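Local coordinates for DNA ligase (Archaeoglobus fulgidus, PDB 3GDE), which probably seals nicks in double-stranded DNA during replication, recombination and repair, consuming ATP and releasing AMP and diphosphate, at residues M4-F9 against V46-G51; E122-I127 against R156-L161; G435-G440 against M482-I487; H444-F449 against V495-K500; E235-A240 against D380-V385. One frame throughout, in Å; residues are numbered along the deposited sequence.

Contact 1 (M4-F9 against V46-G51); sequences MLFAEF and VLFITG
F9 brings the far end of its ring to F48, crossing that side chain at about a right angle, and meets I49 obliquely. Its CB points toward segment 46-51, and with CG anti to the backbone N (chi1 165°) the ring is carried out to that helix. On the way CD2 passes over one face of the F6 ring, 3.5 Å above its plane and off toward the rim. Farther out, CE2 approaches F48 CB, and CZ, at the tip, settles 3.8 Å from F48 CB. CE1 comes to 4.2 Å from I49 CB. F6 makes the second touch, its CE2 lying 3.9 Å from F48 CD2, which sits at the edge of the F6 ring. Were F9 cut back to an alanine, F48 CB and I49 CB would probably lose their apolar partner, and F6 the carbon over the rim of one face. These four side chains join helix 6-16 to helix 39-49 in the N-terminal helical region: F6 also rests on Y157 and L158 of helix 152-162, F48 on V117 and R121 of helix 117-129, and I49 on M175 of helix 172-182.

Contact 2 (E122-I127 against R156-L161); sequences ETFDEI and RYLTRL
F124 points its ring edge at L161: the CE1 carbon stands 3.8 Å from L161 CD2, which lies in the plane of the ring. The phenylalanine CB already points at helix 152-162, and with CG anti to the carbonyl carbon (chi1 -77°) the ring continues that way. L161, whose CB likewise points across, meets it with CG anti to its own backbone N (chi1 179°), the two side chains crossing obliquely. L158, nearly one turn earlier, adds a looser touch, its CD1 4.4 Å from F124 CZ. The CB of this leucine aims past helix 117-129, and it is the end of the side chain that swings nearer. Helices 117-129 and 152-162 thus pack through an apolar seam in the all-helical N-terminal, DNA-binding part of the ligase, with the nearest CA atoms, those of F124 and L158, 10.4 Å apart. All three side chains are buried, and no hydrogen bond crosses between the segments. F124 also packs on V53, and L161 on F48 of helix 39-49. Helix 152-162 is tied to its surroundings by salt bridges, from R156 to E99 and from R160 to D93 and E17.

Contact 3 (G435-G440 against M482-I487); sequences GEWGEG and MFRPLI
W437 presents the six-membered end of its indole to two residues of segment 482-487. Its CZ2 is 3.7 Å from I487 CD1, an apolar touch in which the side chains cross obliquely. The neighbouring CH2 lies 3.7 Å from R484 NH2, which is also 4.0 Å from W437 CZ3. The guanidinium plane is tilted by 26° from that of the indole, although the two side chains run roughly at right angles. What sets R484 there is a chain extended from the backbone as far as CD and then bent at chi3 (-99°), and a salt bridge from its NH1 to E481, one turn back on helix 473-483. W437 also packs on L446 and V495, while its backbone pairs with K493. I487 in turn leans on V495 and F497 of the next strand. Segment 482-487 leads by a 3-10 turn from helix 473-483 into strand 487-491, and this helix, following strand 461-467, is consistent with the one between the third and fourth strands of an OB fold.

Contact 4 (H444-F449 against V495-K500); sequences HWLSSF and VEFIPK
L446 fills the tight part of this contact with its two methyls. CD1 comes to 3.7 Å from F497 CZ, the leucine and the phenylalanine reaching toward each other from opposite directions. CD2 lies 3.9 Å from V495 CG2, this pair crossing obliquely. Both touches follow from the leucine's first torsion, with CG anti to the carbonyl carbon (chi1 -66°), which turns the branch toward strand 494-497. All three residues are buried, and the rings of F483 and F497 are stacked on helix 473-483's side of the cluster. F449 marks where the packing slackens: its CD2 stays 4.9 Å from F497 CE1, and the ring is instead engaged with F503, edge-to-face, and with F471. Toward solvent the segments part company. E496 and K500 are exposed on one strand and its continuation; ahead of strand 446-454, the exposed H444 lies against the W445 ring, its ND1 bonded to K441 O. Next along the chain from L446, S447 and S448 both face E436, a classic beta bulge in strand 446-454. Strand 428-437 pairs with both 446-454 and 494-497. No hydrogen bond crosses between the two segments, so the hold between them is apolar, and depends on the fit of methyls against a ring in a buried cluster between the OB-fold strands and helix 473-483.

Contact 5 (E235-A240 against D380-V385); sequences ESLESA and DSVDEV
The E238 carboxylate is the flat side-chain group that takes part here: its OE1 lies 4.0 Å from V382 CG1, while the charge is met by R386 in a salt bridge. The contact pairs the first turns of helices 237-243 and 382-394 in the adenylation domain, V385 standing with its side chain about 10 Å from that of E250, a predicted ATP-binding residue. L237 does most of the packing, reaching toward V385 tip to tip, its CG 3.8 Å from V385 CG2. Its CD2 lies against V382, 3.8 Å from V382 CG1 and close to the V382 carbonyl oxygen, while E238 CB rides on the methyls of V382. A serine in place of L237 would probably leave V382 CG1 and V385 CG2 without their apolar partner and open a gap between the helices. S236 and S381 sit at the N-caps of the two helices. S236 O accepts twice from one face of its plane, from A240 N and from S239 OG, the latter 2.8 Å away and 41° out of the carbonyl plane.

Overall arrangement
From the N terminus, contact 1 closes first, bringing helix 39-49 back to helix 6-16. Contact 2 follows in series and joins helices 117-129 and 152-162; the two touch, F6 CZ lying 3.5 Å from L158 CD1, and share one helical core. Contact 5 comes next along the chain and closes the longest loop, from 235-240 to 380-385 in the adenylation domain, its centre about 51 Å from that of contact 1. Contacts 3 and 4 come last and cross, segments 435-440, 444-449, 482-487 and 495-500 alternating; their centres are about 4 Å apart, and together they tie strands and helix of the OB-fold domain. No contact nests inside another.

Contact 1 (M4-F9 against V46-G51)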
# COMPACT_ATOMS: atom_id res chain seq x y z
N MET A 4 -25.47 -11.71 8.33
CA MET A 4 -24.36 -12.16 9.17
C MET A 4 -24.10 -11.18 10.31
O MET A 4 -23.99 -9.98 10.09
CB MET A 4 -23.07 -12.35 8.35
CG MET A 4 -21.94 -13.01 9.14
SD MET A 4 -20.34 -13.03 8.30
CE MET A 4 -20.62 -14.26 7.04
N LEU A 5 -24.02 -11.68 11.54
CA LEU A 5 -23.53 -10.87 12.65
C LEU A 5 -22.02 -10.78 12.56
O LEU A 5 -21.35 -11.77 12.25
CB LEU A 5 -23.90 -11.48 14.01
CG LEU A 5 -25.32 -11.43 14.61
CD1 LEU A 5 -26.11 -10.16 14.30
CD2 LEU A 5 -26.08 -12.67 14.19
N PHE A 6 -21.49 -9.59 12.84
CA PHE A 6 -20.04 -9.39 12.94
C PHE A 6 -19.46 -10.40 13.94
O PHE A 6 -18.34 -10.88 13.75
CB PHE A 6 -19.71 -7.94 13.32
CG PHE A 6 -18.25 -7.59 13.19
CD1 PHE A 6 -17.41 -7.64 14.30
CD2 PHE A 6 -17.71 -7.21 11.96
CE1 PHE A 6 -16.04 -7.33 14.18
CE2 PHE A 6 -16.37 -6.87 11.83
CZ PHE A 6 -15.52 -6.94 12.94
N ALA A 7 -20.24 -10.73 14.98
CA ALA A 7 -19.86 -11.75 15.97
C ALA A 7 -19.60 -13.14 15.39
O ALA A 7 -18.81 -13.89 15.94
CB ALA A 7 -20.90 -11.86 17.08
N GLU A 8 -20.29 -13.51 14.31
CA GLU A 8 -20.01 -14.79 13.66
C GLU A 8 -18.63 -14.71 13.01
O GLU A 8 -17.81 -15.62 13.16
CB GLU A 8 -21.09 -15.16 12.65
CG GLU A 8 -20.77 -16.46 11.90
CD GLU A 8 -21.80 -16.85 10.84
OE1 GLU A 8 -21.63 -17.93 10.24
OE2 GLU A 8 -22.76 -16.09 10.60
N PHE A 9 -18.39 -13.61 12.31
CA PHE A 9 -17.09 -13.30 11.73
C PHE A 9 -16.00 -13.23 12.81
O PHE A 9 -14.91 -13.79 12.63
CB PHE A 9 -17.19 -11.99 10.92
CG PHE A 9 -15.87 -11.37 10.58
CD1 PHE A 9 -15.06 -11.91 9.58
CD2 PHE A 9 -15.43 -10.23 11.25
CE1 PHE A 9 -13.84 -11.34 9.26
CE2 PHE A 9 -14.20 -9.65 10.94
CZ PHE A 9 -13.41 -10.21 9.94
N VAL A 46 -14.29 -10.46 3.07
CA VAL A 46 -13.03 -10.58 2.36
C VAL A 46 -12.14 -9.35 2.65
O VAL A 46 -10.95 -9.49 2.97
CB VAL A 46 -13.22 -10.83 0.84
CG1 VAL A 46 -11.91 -10.67 0.09
CG2 VAL A 46 -13.78 -12.22 0.60
N LEU A 47 -12.73 -8.16 2.54
CA LEU A 47 -12.05 -6.94 2.95
C LEU A 47 -11.65 -6.99 4.42
O LEU A 47 -10.46 -6.92 4.73
CB LEU A 47 -12.90 -5.70 2.64
CG LEU A 47 -12.59 -5.03 1.30
CD1 LEU A 47 -13.00 -5.90 0.12
CD2 LEU A 47 -13.23 -3.63 1.20
N PHE A 48 -12.63 -7.14 5.30
CA PHE A 48 -12.41 -7.09 6.75
C PHE A 48 -11.31 -8.03 7.27
O PHE A 48 -10.53 -7.65 8.14
CB PHE A 48 -13.72 -7.30 7.53
CG PHE A 48 -14.74 -6.20 7.34
CD1 PHE A 48 -14.47 -5.10 6.53
CD2 PHE A 48 -15.96 -6.25 8.00
CE1 PHE A 48 -15.41 -4.09 6.36
CE2 PHE A 48 -16.90 -5.25 7.84
CZ PHE A 48 -16.64 -4.17 7.01
N ILE A 49 -11.24 -9.26 6.75
CA ILE A 49 -10.22 -10.20 7.23
C ILE A 49 -8.79 -9.74 6.90
O ILE A 49 -7.83 -10.12 7.59
CB ILE A 49 -10.50 -11.66 6.75
CG1 ILE A 49 -9.64 -12.67 7.53
CG2 ILE A 49 -10.29 -11.79 5.24
CD1 ILE A 49 -10.12 -14.12 7.41
N THR A 50 -8.66 -8.92 5.86
CA THR A 50 -7.36 -8.37 5.46
C THR A 50 -7.01 -7.06 6.19
O THR A 50 -6.00 -6.43 5.86
CB THR A 50 -7.26 -8.12 3.94
OG1 THR A 50 -8.28 -7.22 3.52
CG2 THR A 50 -7.39 -9.42 3.17
N GLY A 51 -7.84 -6.67 7.15
CA GLY A 51 -7.66 -5.39 7.85
C GLY A 51 -8.01 -4.16 7.03
O GLY A 51 -7.53 -3.07 7.34

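Contact 2 (E122-I127 against R156-L161)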
# COMPACT_ATOMS: atom_id res chain seq x y z
N GLU A 122 -22.37 0.16 7.37
CA GLU A 122 -23.14 1.42 7.29
C GLU A 122 -22.56 2.49 8.20
O GLU A 122 -22.40 3.63 7.77
CB GLU A 122 -24.62 1.20 7.65
CG GLU A 122 -25.32 0.05 6.93
CD GLU A 122 -25.86 0.39 5.54
OE1 GLU A 122 -26.64 -0.44 5.01
OE2 GLU A 122 -25.52 1.47 4.98
N THR A 123 -22.26 2.12 9.44
CA THR A 123 -21.63 3.02 10.41
C THR A 123 -20.27 3.53 9.92
O THR A 123 -19.97 4.72 10.03
CB THR A 123 -21.47 2.31 11.77
OG1 THR A 123 -22.72 1.70 12.12
CG2 THR A 123 -21.05 3.30 12.86
N PHE A 124 -19.46 2.61 9.37
CA PHE A 124 -18.17 2.96 8.72
C PHE A 124 -18.32 3.95 7.56
O PHE A 124 -17.57 4.92 7.48
CB PHE A 124 -17.42 1.71 8.25
CG PHE A 124 -16.72 0.96 9.36
CD1 PHE A 124 -16.08 -0.24 9.10
CD2 PHE A 124 -16.72 1.44 10.67
CE1 PHE A 124 -15.41 -0.95 10.11
CE2 PHE A 124 -16.07 0.73 11.69
CZ PHE A 124 -15.41 -0.46 11.40
N ASP A 125 -19.29 3.69 6.67
CA ASP A 125 -19.54 4.58 5.54
C ASP A 125 -19.96 5.98 5.98
O ASP A 125 -19.52 6.97 5.39
CB ASP A 125 -20.56 3.97 4.56
CG ASP A 125 -19.98 2.80 3.74
OD1 ASP A 125 -18.78 2.47 3.87
OD2 ASP A 125 -20.74 2.20 2.95
N GLU A 126 -20.77 6.08 7.04
CA GLU A 126 -21.09 7.38 7.62
C GLU A 126 -19.86 8.07 8.21
O GLU A 126 -19.63 9.24 7.94
CB GLU A 126 -22.19 7.31 8.68
CG GLU A 126 -22.41 8.71 9.25
CD GLU A 126 -23.56 8.85 10.22
OE1 GLU A 126 -23.75 10.00 10.66
OE2 GLU A 126 -24.24 7.85 10.54
N ILE A 127 -19.09 7.35 9.03
CA ILE A 127 -17.86 7.88 9.62
C ILE A 127 -16.91 8.44 8.56
O ILE A 127 -16.43 9.56 8.71
CB ILE A 127 -17.14 6.82 10.51
CG1 ILE A 127 -17.91 6.63 11.83
CG2 ILE A 127 -15.72 7.24 10.81
CD1 ILE A 127 -17.55 5.35 12.63
N ARG A 156 -13.17 -6.44 19.95
CA ARG A 156 -11.79 -6.79 19.63
C ARG A 156 -11.45 -6.60 18.16
O ARG A 156 -10.52 -5.87 17.84
CB ARG A 156 -11.52 -8.22 20.07
CG ARG A 156 -10.16 -8.77 19.70
CD ARG A 156 -9.82 -9.81 20.73
NE ARG A 156 -9.33 -11.03 20.14
CZ ARG A 156 -9.29 -12.19 20.77
NH1 ARG A 156 -9.72 -12.28 22.02
NH2 ARG A 156 -8.82 -13.26 20.15
N TYR A 157 -12.20 -7.26 17.27
CA TYR A 157 -11.92 -7.18 15.82
C TYR A 157 -12.42 -5.91 15.14
O TYR A 157 -11.92 -5.54 14.10
CB TYR A 157 -12.37 -8.45 15.09
CG TYR A 157 -11.57 -9.63 15.55
CD1 TYR A 157 -10.24 -9.78 15.16
CD2 TYR A 157 -12.12 -10.59 16.41
CE1 TYR A 157 -9.48 -10.85 15.60
CE2 TYR A 157 -11.36 -11.66 16.86
CZ TYR A 157 -10.05 -11.78 16.45
OH TYR A 157 -9.28 -12.84 16.89
N LEU A 158 -13.39 -5.23 15.73
CA LEU A 158 -13.79 -3.90 15.27
C LEU A 158 -12.62 -2.95 15.45
O LEU A 158 -12.29 -2.15 14.56
CB LEU A 158 -14.99 -3.37 16.06
CG LEU A 158 -16.37 -3.16 15.41
CD1 LEU A 158 -16.52 -3.76 14.02
CD2 LEU A 158 -17.52 -3.62 16.33
N THR A 159 -12.00 -3.04 16.61
CA THR A 159 -10.87 -2.19 16.98
C THR A 159 -9.67 -2.51 16.08
O THR A 159 -9.06 -1.60 15.52
CB THR A 159 -10.52 -2.39 18.48
OG1 THR A 159 -11.65 -2.01 19.28
CG2 THR A 159 -9.30 -1.56 18.89
N ARG A 160 -9.37 -3.80 15.91
CA ARG A 160 -8.24 -4.23 15.09
C ARG A 160 -8.44 -3.88 13.62
O ARG A 160 -7.48 -3.57 12.92
CB ARG A 160 -8.00 -5.73 15.27
CG ARG A 160 -7.40 -6.08 16.62
CD ARG A 160 -6.83 -7.47 16.64
NE ARG A 160 -6.49 -7.92 17.98
CZ ARG A 160 -6.18 -9.18 18.27
NH1 ARG A 160 -6.17 -10.09 17.31
NH2 ARG A 160 -5.89 -9.54 19.51
N LEU A 161 -9.69 -3.92 13.18
CA LEU A 161 -10.07 -3.57 11.82
C LEU A 161 -9.81 -2.08 11.54
O LEU A 161 -9.15 -1.75 10.56
CB LEU A 161 -11.54 -3.95 11.55
CG LEU A 161 -12.22 -3.69 10.21
CD1 LEU A 161 -11.39 -4.18 9.02
CD2 LEU A 161 -13.62 -4.33 10.19

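Contact 3 (G435-G440 against M482-I487)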
# COMPACT_ATOMS: atom_id res chain seq x y z
N GLY A 435 11.32 0.73 18.78
CA GLY A 435 12.20 1.85 19.03
C GLY A 435 12.91 1.81 20.37
O GLY A 435 12.74 0.88 21.16
N GLU A 436 13.72 2.84 20.61
CA GLU A 436 14.42 3.02 21.86
C GLU A 436 14.38 4.49 22.23
O GLU A 436 14.57 5.37 21.39
CB GLU A 436 15.88 2.54 21.76
CG GLU A 436 16.05 1.02 21.71
CD GLU A 436 17.52 0.59 21.56
OE1 GLU A 436 18.26 1.15 20.71
OE2 GLU A 436 17.93 -0.33 22.30
N TRP A 437 14.10 4.75 23.51
CA TRP A 437 14.19 6.09 24.06
C TRP A 437 15.65 6.51 24.13
O TRP A 437 16.53 5.69 24.42
CB TRP A 437 13.54 6.14 25.44
CG TRP A 437 12.05 6.02 25.37
CD1 TRP A 437 11.30 4.94 25.71
CD2 TRP A 437 11.13 7.01 24.88
NE1 TRP A 437 9.97 5.19 25.48
CE2 TRP A 437 9.84 6.46 24.97
CE3 TRP A 437 11.28 8.31 24.38
CZ2 TRP A 437 8.69 7.17 24.59
CZ3 TRP A 437 10.15 9.02 24.00
CH2 TRP A 437 8.86 8.44 24.11
N GLY A 438 15.89 7.79 23.84
CA GLY A 438 17.21 8.39 24.04
C GLY A 438 17.59 8.49 25.51
O GLY A 438 16.86 8.00 26.39
N GLU A 439 18.73 9.12 25.78
CA GLU A 439 19.31 9.12 27.13
C GLU A 439 19.74 10.52 27.56
O GLU A 439 19.99 11.39 26.70
CB GLU A 439 20.49 8.13 27.20
CG GLU A 439 21.79 8.55 26.48
CD GLU A 439 21.57 9.03 25.04
OE1 GLU A 439 20.91 8.31 24.25
OE2 GLU A 439 22.07 10.12 24.69
N GLY A 440 19.82 10.74 28.87
CA GLY A 440 20.21 12.04 29.43
C GLY A 440 19.26 13.16 29.02
O GLY A 440 18.11 13.19 29.44
N MET A 482 4.45 11.45 16.85
CA MET A 482 3.56 10.58 16.08
C MET A 482 3.59 9.11 16.49
O MET A 482 2.65 8.37 16.19
CB MET A 482 3.74 10.77 14.56
CG MET A 482 4.96 10.11 13.94
SD MET A 482 5.01 10.52 12.19
CE MET A 482 5.56 12.22 12.25
N PHE A 483 4.63 8.69 17.20
CA PHE A 483 4.80 7.30 17.64
C PHE A 483 4.30 7.02 19.04
O PHE A 483 3.89 5.89 19.33
CB PHE A 483 6.26 6.91 17.64
CG PHE A 483 6.72 6.32 16.38
CD1 PHE A 483 5.92 5.43 15.69
CD2 PHE A 483 7.99 6.63 15.89
CE1 PHE A 483 6.34 4.87 14.52
CE2 PHE A 483 8.44 6.08 14.72
CZ PHE A 483 7.61 5.20 14.02
N ARG A 484 4.40 8.03 19.90
CA ARG A 484 3.98 7.93 21.29
C ARG A 484 2.62 7.22 21.49
O ARG A 484 2.55 6.26 22.25
CB ARG A 484 4.02 9.31 21.97
CG ARG A 484 3.80 9.26 23.48
CD ARG A 484 3.97 10.63 24.13
NE ARG A 484 5.29 10.78 24.74
CZ ARG A 484 6.19 11.70 24.41
NH1 ARG A 484 5.93 12.60 23.47
NH2 ARG A 484 7.36 11.73 25.05
N PRO A 485 1.55 7.67 20.78
CA PRO A 485 0.22 7.03 20.95
C PRO A 485 0.19 5.55 20.58
O PRO A 485 -0.68 4.81 21.04
CB PRO A 485 -0.67 7.81 19.98
CG PRO A 485 0.05 9.08 19.71
CD PRO A 485 1.50 8.77 19.79
N LEU A 486 1.14 5.13 19.75
CA LEU A 486 1.17 3.78 19.21
C LEU A 486 1.98 2.81 20.06
O LEU A 486 2.13 1.65 19.69
CB LEU A 486 1.72 3.79 17.77
CG LEU A 486 1.09 4.73 16.73
CD1 LEU A 486 1.69 4.42 15.36
CD2 LEU A 486 -0.45 4.62 16.67
N ILE A 487 2.50 3.28 21.20
CA ILE A 487 3.30 2.41 22.07
C ILE A 487 2.42 1.37 22.74
O ILE A 487 1.44 1.68 23.44
CB ILE A 487 4.17 3.17 23.11
CG1 ILE A 487 5.32 3.93 22.42
CG2 ILE A 487 4.75 2.18 24.15
CD1 ILE A 487 5.98 5.01 23.28

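Contact 4 (H444-F449 against V495-K500)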
# COMPACT_ATOMS: atom_id res chain seq x y z
N HIS A 444 13.76 12.53 26.16
CA HIS A 444 12.39 12.86 25.75
C HIS A 444 12.10 12.53 24.27
O HIS A 444 10.98 12.74 23.80
CB HIS A 444 12.10 14.35 26.03
CG HIS A 444 12.98 15.28 25.26
ND1 HIS A 444 14.32 15.45 25.55
CD2 HIS A 444 12.72 16.10 24.21
CE1 HIS A 444 14.84 16.33 24.71
NE2 HIS A 444 13.89 16.74 23.89
N TRP A 445 13.11 12.02 23.57
CA TRP A 445 12.96 11.59 22.18
C TRP A 445 13.27 10.12 22.00
O TRP A 445 14.14 9.57 22.67
CB TRP A 445 13.90 12.36 21.26
CG TRP A 445 13.62 13.82 21.11
CD1 TRP A 445 12.40 14.44 21.12
CD2 TRP A 445 14.60 14.85 20.88
NE1 TRP A 445 12.56 15.79 20.95
CE2 TRP A 445 13.89 16.07 20.79
CE3 TRP A 445 15.99 14.87 20.76
CZ2 TRP A 445 14.54 17.30 20.58
CZ3 TRP A 445 16.64 16.09 20.56
CH2 TRP A 445 15.90 17.28 20.46
N LEU A 446 12.56 9.49 21.06
CA LEU A 446 13.00 8.22 20.50
C LEU A 446 14.27 8.49 19.70
O LEU A 446 14.35 9.49 18.98
CB LEU A 446 11.92 7.61 19.62
CG LEU A 446 10.63 7.19 20.32
CD1 LEU A 446 9.53 7.04 19.28
CD2 LEU A 446 10.81 5.90 21.12
N SER A 447 15.27 7.62 19.83
CA SER A 447 16.56 7.84 19.17
C SER A 447 16.88 6.78 18.11
O SER A 447 17.65 7.03 17.18
CB SER A 447 17.69 7.88 20.21
OG SER A 447 17.87 6.61 20.82
N SER A 448 16.25 5.62 18.26
CA SER A 448 16.54 4.42 17.48
C SER A 448 15.24 3.70 17.09
O SER A 448 14.28 3.70 17.87
CB SER A 448 17.38 3.50 18.35
OG SER A 448 17.88 2.44 17.60
N PHE A 449 15.20 3.09 15.90
CA PHE A 449 13.96 2.52 15.33
C PHE A 449 14.15 1.14 14.72
O PHE A 449 15.06 0.92 13.93
CB PHE A 449 13.35 3.47 14.28
CG PHE A 449 13.16 4.88 14.77
CD1 PHE A 449 14.17 5.83 14.62
CD2 PHE A 449 11.97 5.25 15.40
CE1 PHE A 449 13.99 7.14 15.08
CE2 PHE A 449 11.79 6.57 15.87
CZ PHE A 449 12.80 7.51 15.71
N VAL A 495 10.65 0.04 23.22
CA VAL A 495 9.21 0.11 22.96
C VAL A 495 8.84 -0.63 21.67
O VAL A 495 9.67 -0.77 20.75
CB VAL A 495 8.62 1.58 22.94
CG1 VAL A 495 8.74 2.24 24.30
CG2 VAL A 495 9.26 2.44 21.86
N GLU A 496 7.61 -1.13 21.62
CA GLU A 496 7.05 -1.70 20.40
C GLU A 496 5.87 -0.84 19.96
O GLU A 496 5.17 -0.27 20.80
CB GLU A 496 6.66 -3.17 20.60
CG GLU A 496 7.86 -4.09 20.92
CD GLU A 496 7.47 -5.53 21.28
OE1 GLU A 496 8.39 -6.32 21.61
OE2 GLU A 496 6.26 -5.87 21.23
N PHE A 497 5.68 -0.72 18.65
CA PHE A 497 4.59 0.06 18.08
C PHE A 497 3.57 -0.79 17.34
O PHE A 497 3.90 -1.86 16.82
CB PHE A 497 5.11 1.11 17.09
CG PHE A 497 6.18 1.98 17.65
CD1 PHE A 497 7.47 1.92 17.14
CD2 PHE A 497 5.91 2.86 18.69
CE1 PHE A 497 8.47 2.72 17.66
CE2 PHE A 497 6.91 3.66 19.22
CZ PHE A 497 8.18 3.59 18.71
N ILE A 498 2.33 -0.30 17.32
CA ILE A 498 1.34 -0.68 16.32
C ILE A 498 1.93 -0.33 14.95
O ILE A 498 2.25 0.82 14.70
CB ILE A 498 0.02 0.12 16.50
CG1 ILE A 498 -0.67 -0.25 17.81
CG2 ILE A 498 -0.93 -0.07 15.30
CD1 ILE A 498 -1.53 0.86 18.37
N PRO A 499 2.10 -1.34 14.07
CA PRO A 499 2.64 -1.08 12.73
C PRO A 499 1.77 -0.07 11.96
O PRO A 499 0.56 -0.26 11.85
CB PRO A 499 2.63 -2.46 12.06
CG PRO A 499 1.80 -3.34 12.95
CD PRO A 499 1.85 -2.77 14.32
N LYS A 500 2.40 0.99 11.46
CA LYS A 500 1.67 2.13 10.93
C LYS A 500 2.54 2.94 9.96
O LYS A 500 2.20 3.15 8.80
CB LYS A 500 1.22 3.02 12.10
CG LYS A 500 -0.17 3.61 11.99
CD LYS A 500 -0.16 5.00 11.45
CE LYS A 500 -1.23 5.84 12.13
NZ LYS A 500 -1.83 6.83 11.19

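Contact 5 (E235-A240 against D380-V385)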
# COMPACT_ATOMS: atom_id res chain seq x y z
N GLU A 235 21.97 -6.33 -12.81
CA GLU A 235 23.32 -6.35 -12.25
C GLU A 235 24.17 -5.28 -12.91
O GLU A 235 24.86 -4.51 -12.24
CB GLU A 235 23.96 -7.71 -12.49
CG GLU A 235 23.04 -8.91 -12.26
CD GLU A 235 23.52 -10.17 -12.97
OE1 GLU A 235 22.66 -10.99 -13.39
OE2 GLU A 235 24.75 -10.35 -13.12
N SER A 236 24.11 -5.24 -14.24
CA SER A 236 24.85 -4.28 -15.05
C SER A 236 24.14 -4.03 -16.37
O SER A 236 23.26 -4.79 -16.78
CB SER A 236 26.27 -4.79 -15.32
OG SER A 236 26.25 -5.85 -16.27
N LEU A 237 24.56 -2.95 -17.03
CA LEU A 237 24.02 -2.54 -18.32
C LEU A 237 24.20 -3.61 -19.42
O LEU A 237 23.25 -3.94 -20.13
CB LEU A 237 24.68 -1.22 -18.71
CG LEU A 237 24.20 -0.40 -19.90
CD1 LEU A 237 24.40 1.07 -19.58
CD2 LEU A 237 24.98 -0.78 -21.15
N GLU A 238 25.42 -4.15 -19.53
CA GLU A 238 25.74 -5.12 -20.59
C GLU A 238 25.22 -6.54 -20.34
O GLU A 238 25.11 -7.33 -21.28
CB GLU A 238 27.24 -5.13 -20.91
CG GLU A 238 28.16 -5.23 -19.70
CD GLU A 238 28.42 -3.88 -19.04
OE1 GLU A 238 28.64 -2.89 -19.78
OE2 GLU A 238 28.42 -3.82 -17.80
N SER A 239 24.91 -6.86 -19.09
CA SER A 239 24.29 -8.15 -18.77
C SER A 239 22.80 -8.12 -19.11
O SER A 239 22.24 -9.12 -19.58
CB SER A 239 24.48 -8.49 -17.30
OG SER A 239 23.98 -7.45 -16.48
N ALA A 240 22.17 -6.98 -18.86
CA ALA A 240 20.77 -6.77 -19.21
C ALA A 240 20.59 -6.78 -20.73
O ALA A 240 19.72 -7.48 -21.26
CB ALA A 240 20.27 -5.45 -18.62
N ASP A 380 20.72 -3.31 -30.14
CA ASP A 380 21.50 -4.42 -29.60
C ASP A 380 22.91 -3.95 -29.21
O ASP A 380 23.74 -4.75 -28.77
CB ASP A 380 21.56 -5.61 -30.57
CG ASP A 380 22.14 -5.26 -31.96
OD1 ASP A 380 21.96 -6.09 -32.89
OD2 ASP A 380 22.76 -4.19 -32.14
N SER A 381 23.15 -2.65 -29.36
CA SER A 381 24.47 -2.06 -29.10
C SER A 381 24.64 -1.61 -27.64
O SER A 381 23.95 -0.69 -27.19
CB SER A 381 24.70 -0.88 -30.05
OG SER A 381 26.00 -0.34 -29.92
N VAL A 382 25.56 -2.25 -26.93
CA VAL A 382 25.91 -1.86 -25.55
C VAL A 382 26.38 -0.39 -25.47
O VAL A 382 26.13 0.29 -24.48
CB VAL A 382 26.97 -2.82 -24.91
CG1 VAL A 382 27.49 -2.28 -23.58
CG2 VAL A 382 26.39 -4.20 -24.70
N ASP A 383 27.03 0.08 -26.54
CA ASP A 383 27.54 1.45 -26.61
C ASP A 383 26.43 2.48 -26.75
O ASP A 383 26.53 3.58 -26.21
CB ASP A 383 28.55 1.60 -27.75
CG ASP A 383 29.88 0.91 -27.47
OD1 ASP A 383 30.76 0.92 -28.36
OD2 ASP A 383 30.05 0.35 -26.37
N GLU A 384 25.39 2.11 -27.50
CA GLU A 384 24.23 2.98 -27.68
C GLU A 384 23.44 3.16 -26.37
O GLU A 384 23.05 4.27 -26.03
CB GLU A 384 23.31 2.47 -28.80
CG GLU A 384 23.70 2.96 -30.19
CD GLU A 384 22.53 2.94 -31.18
OE1 GLU A 384 21.53 2.23 -30.92
OE2 GLU A 384 22.61 3.65 -32.22
N VAL A 385 23.24 2.06 -25.65
CA VAL A 385 22.53 2.12 -24.36
C VAL A 385 23.35 2.82 -23.27
O VAL A 385 22.78 3.52 -22.44
CB VAL A 385 21.93 0.73 -23.93
CG1 VAL A 385 22.80 -0.42 -24.34
CG2 VAL A 385 21.61 0.69 -22.42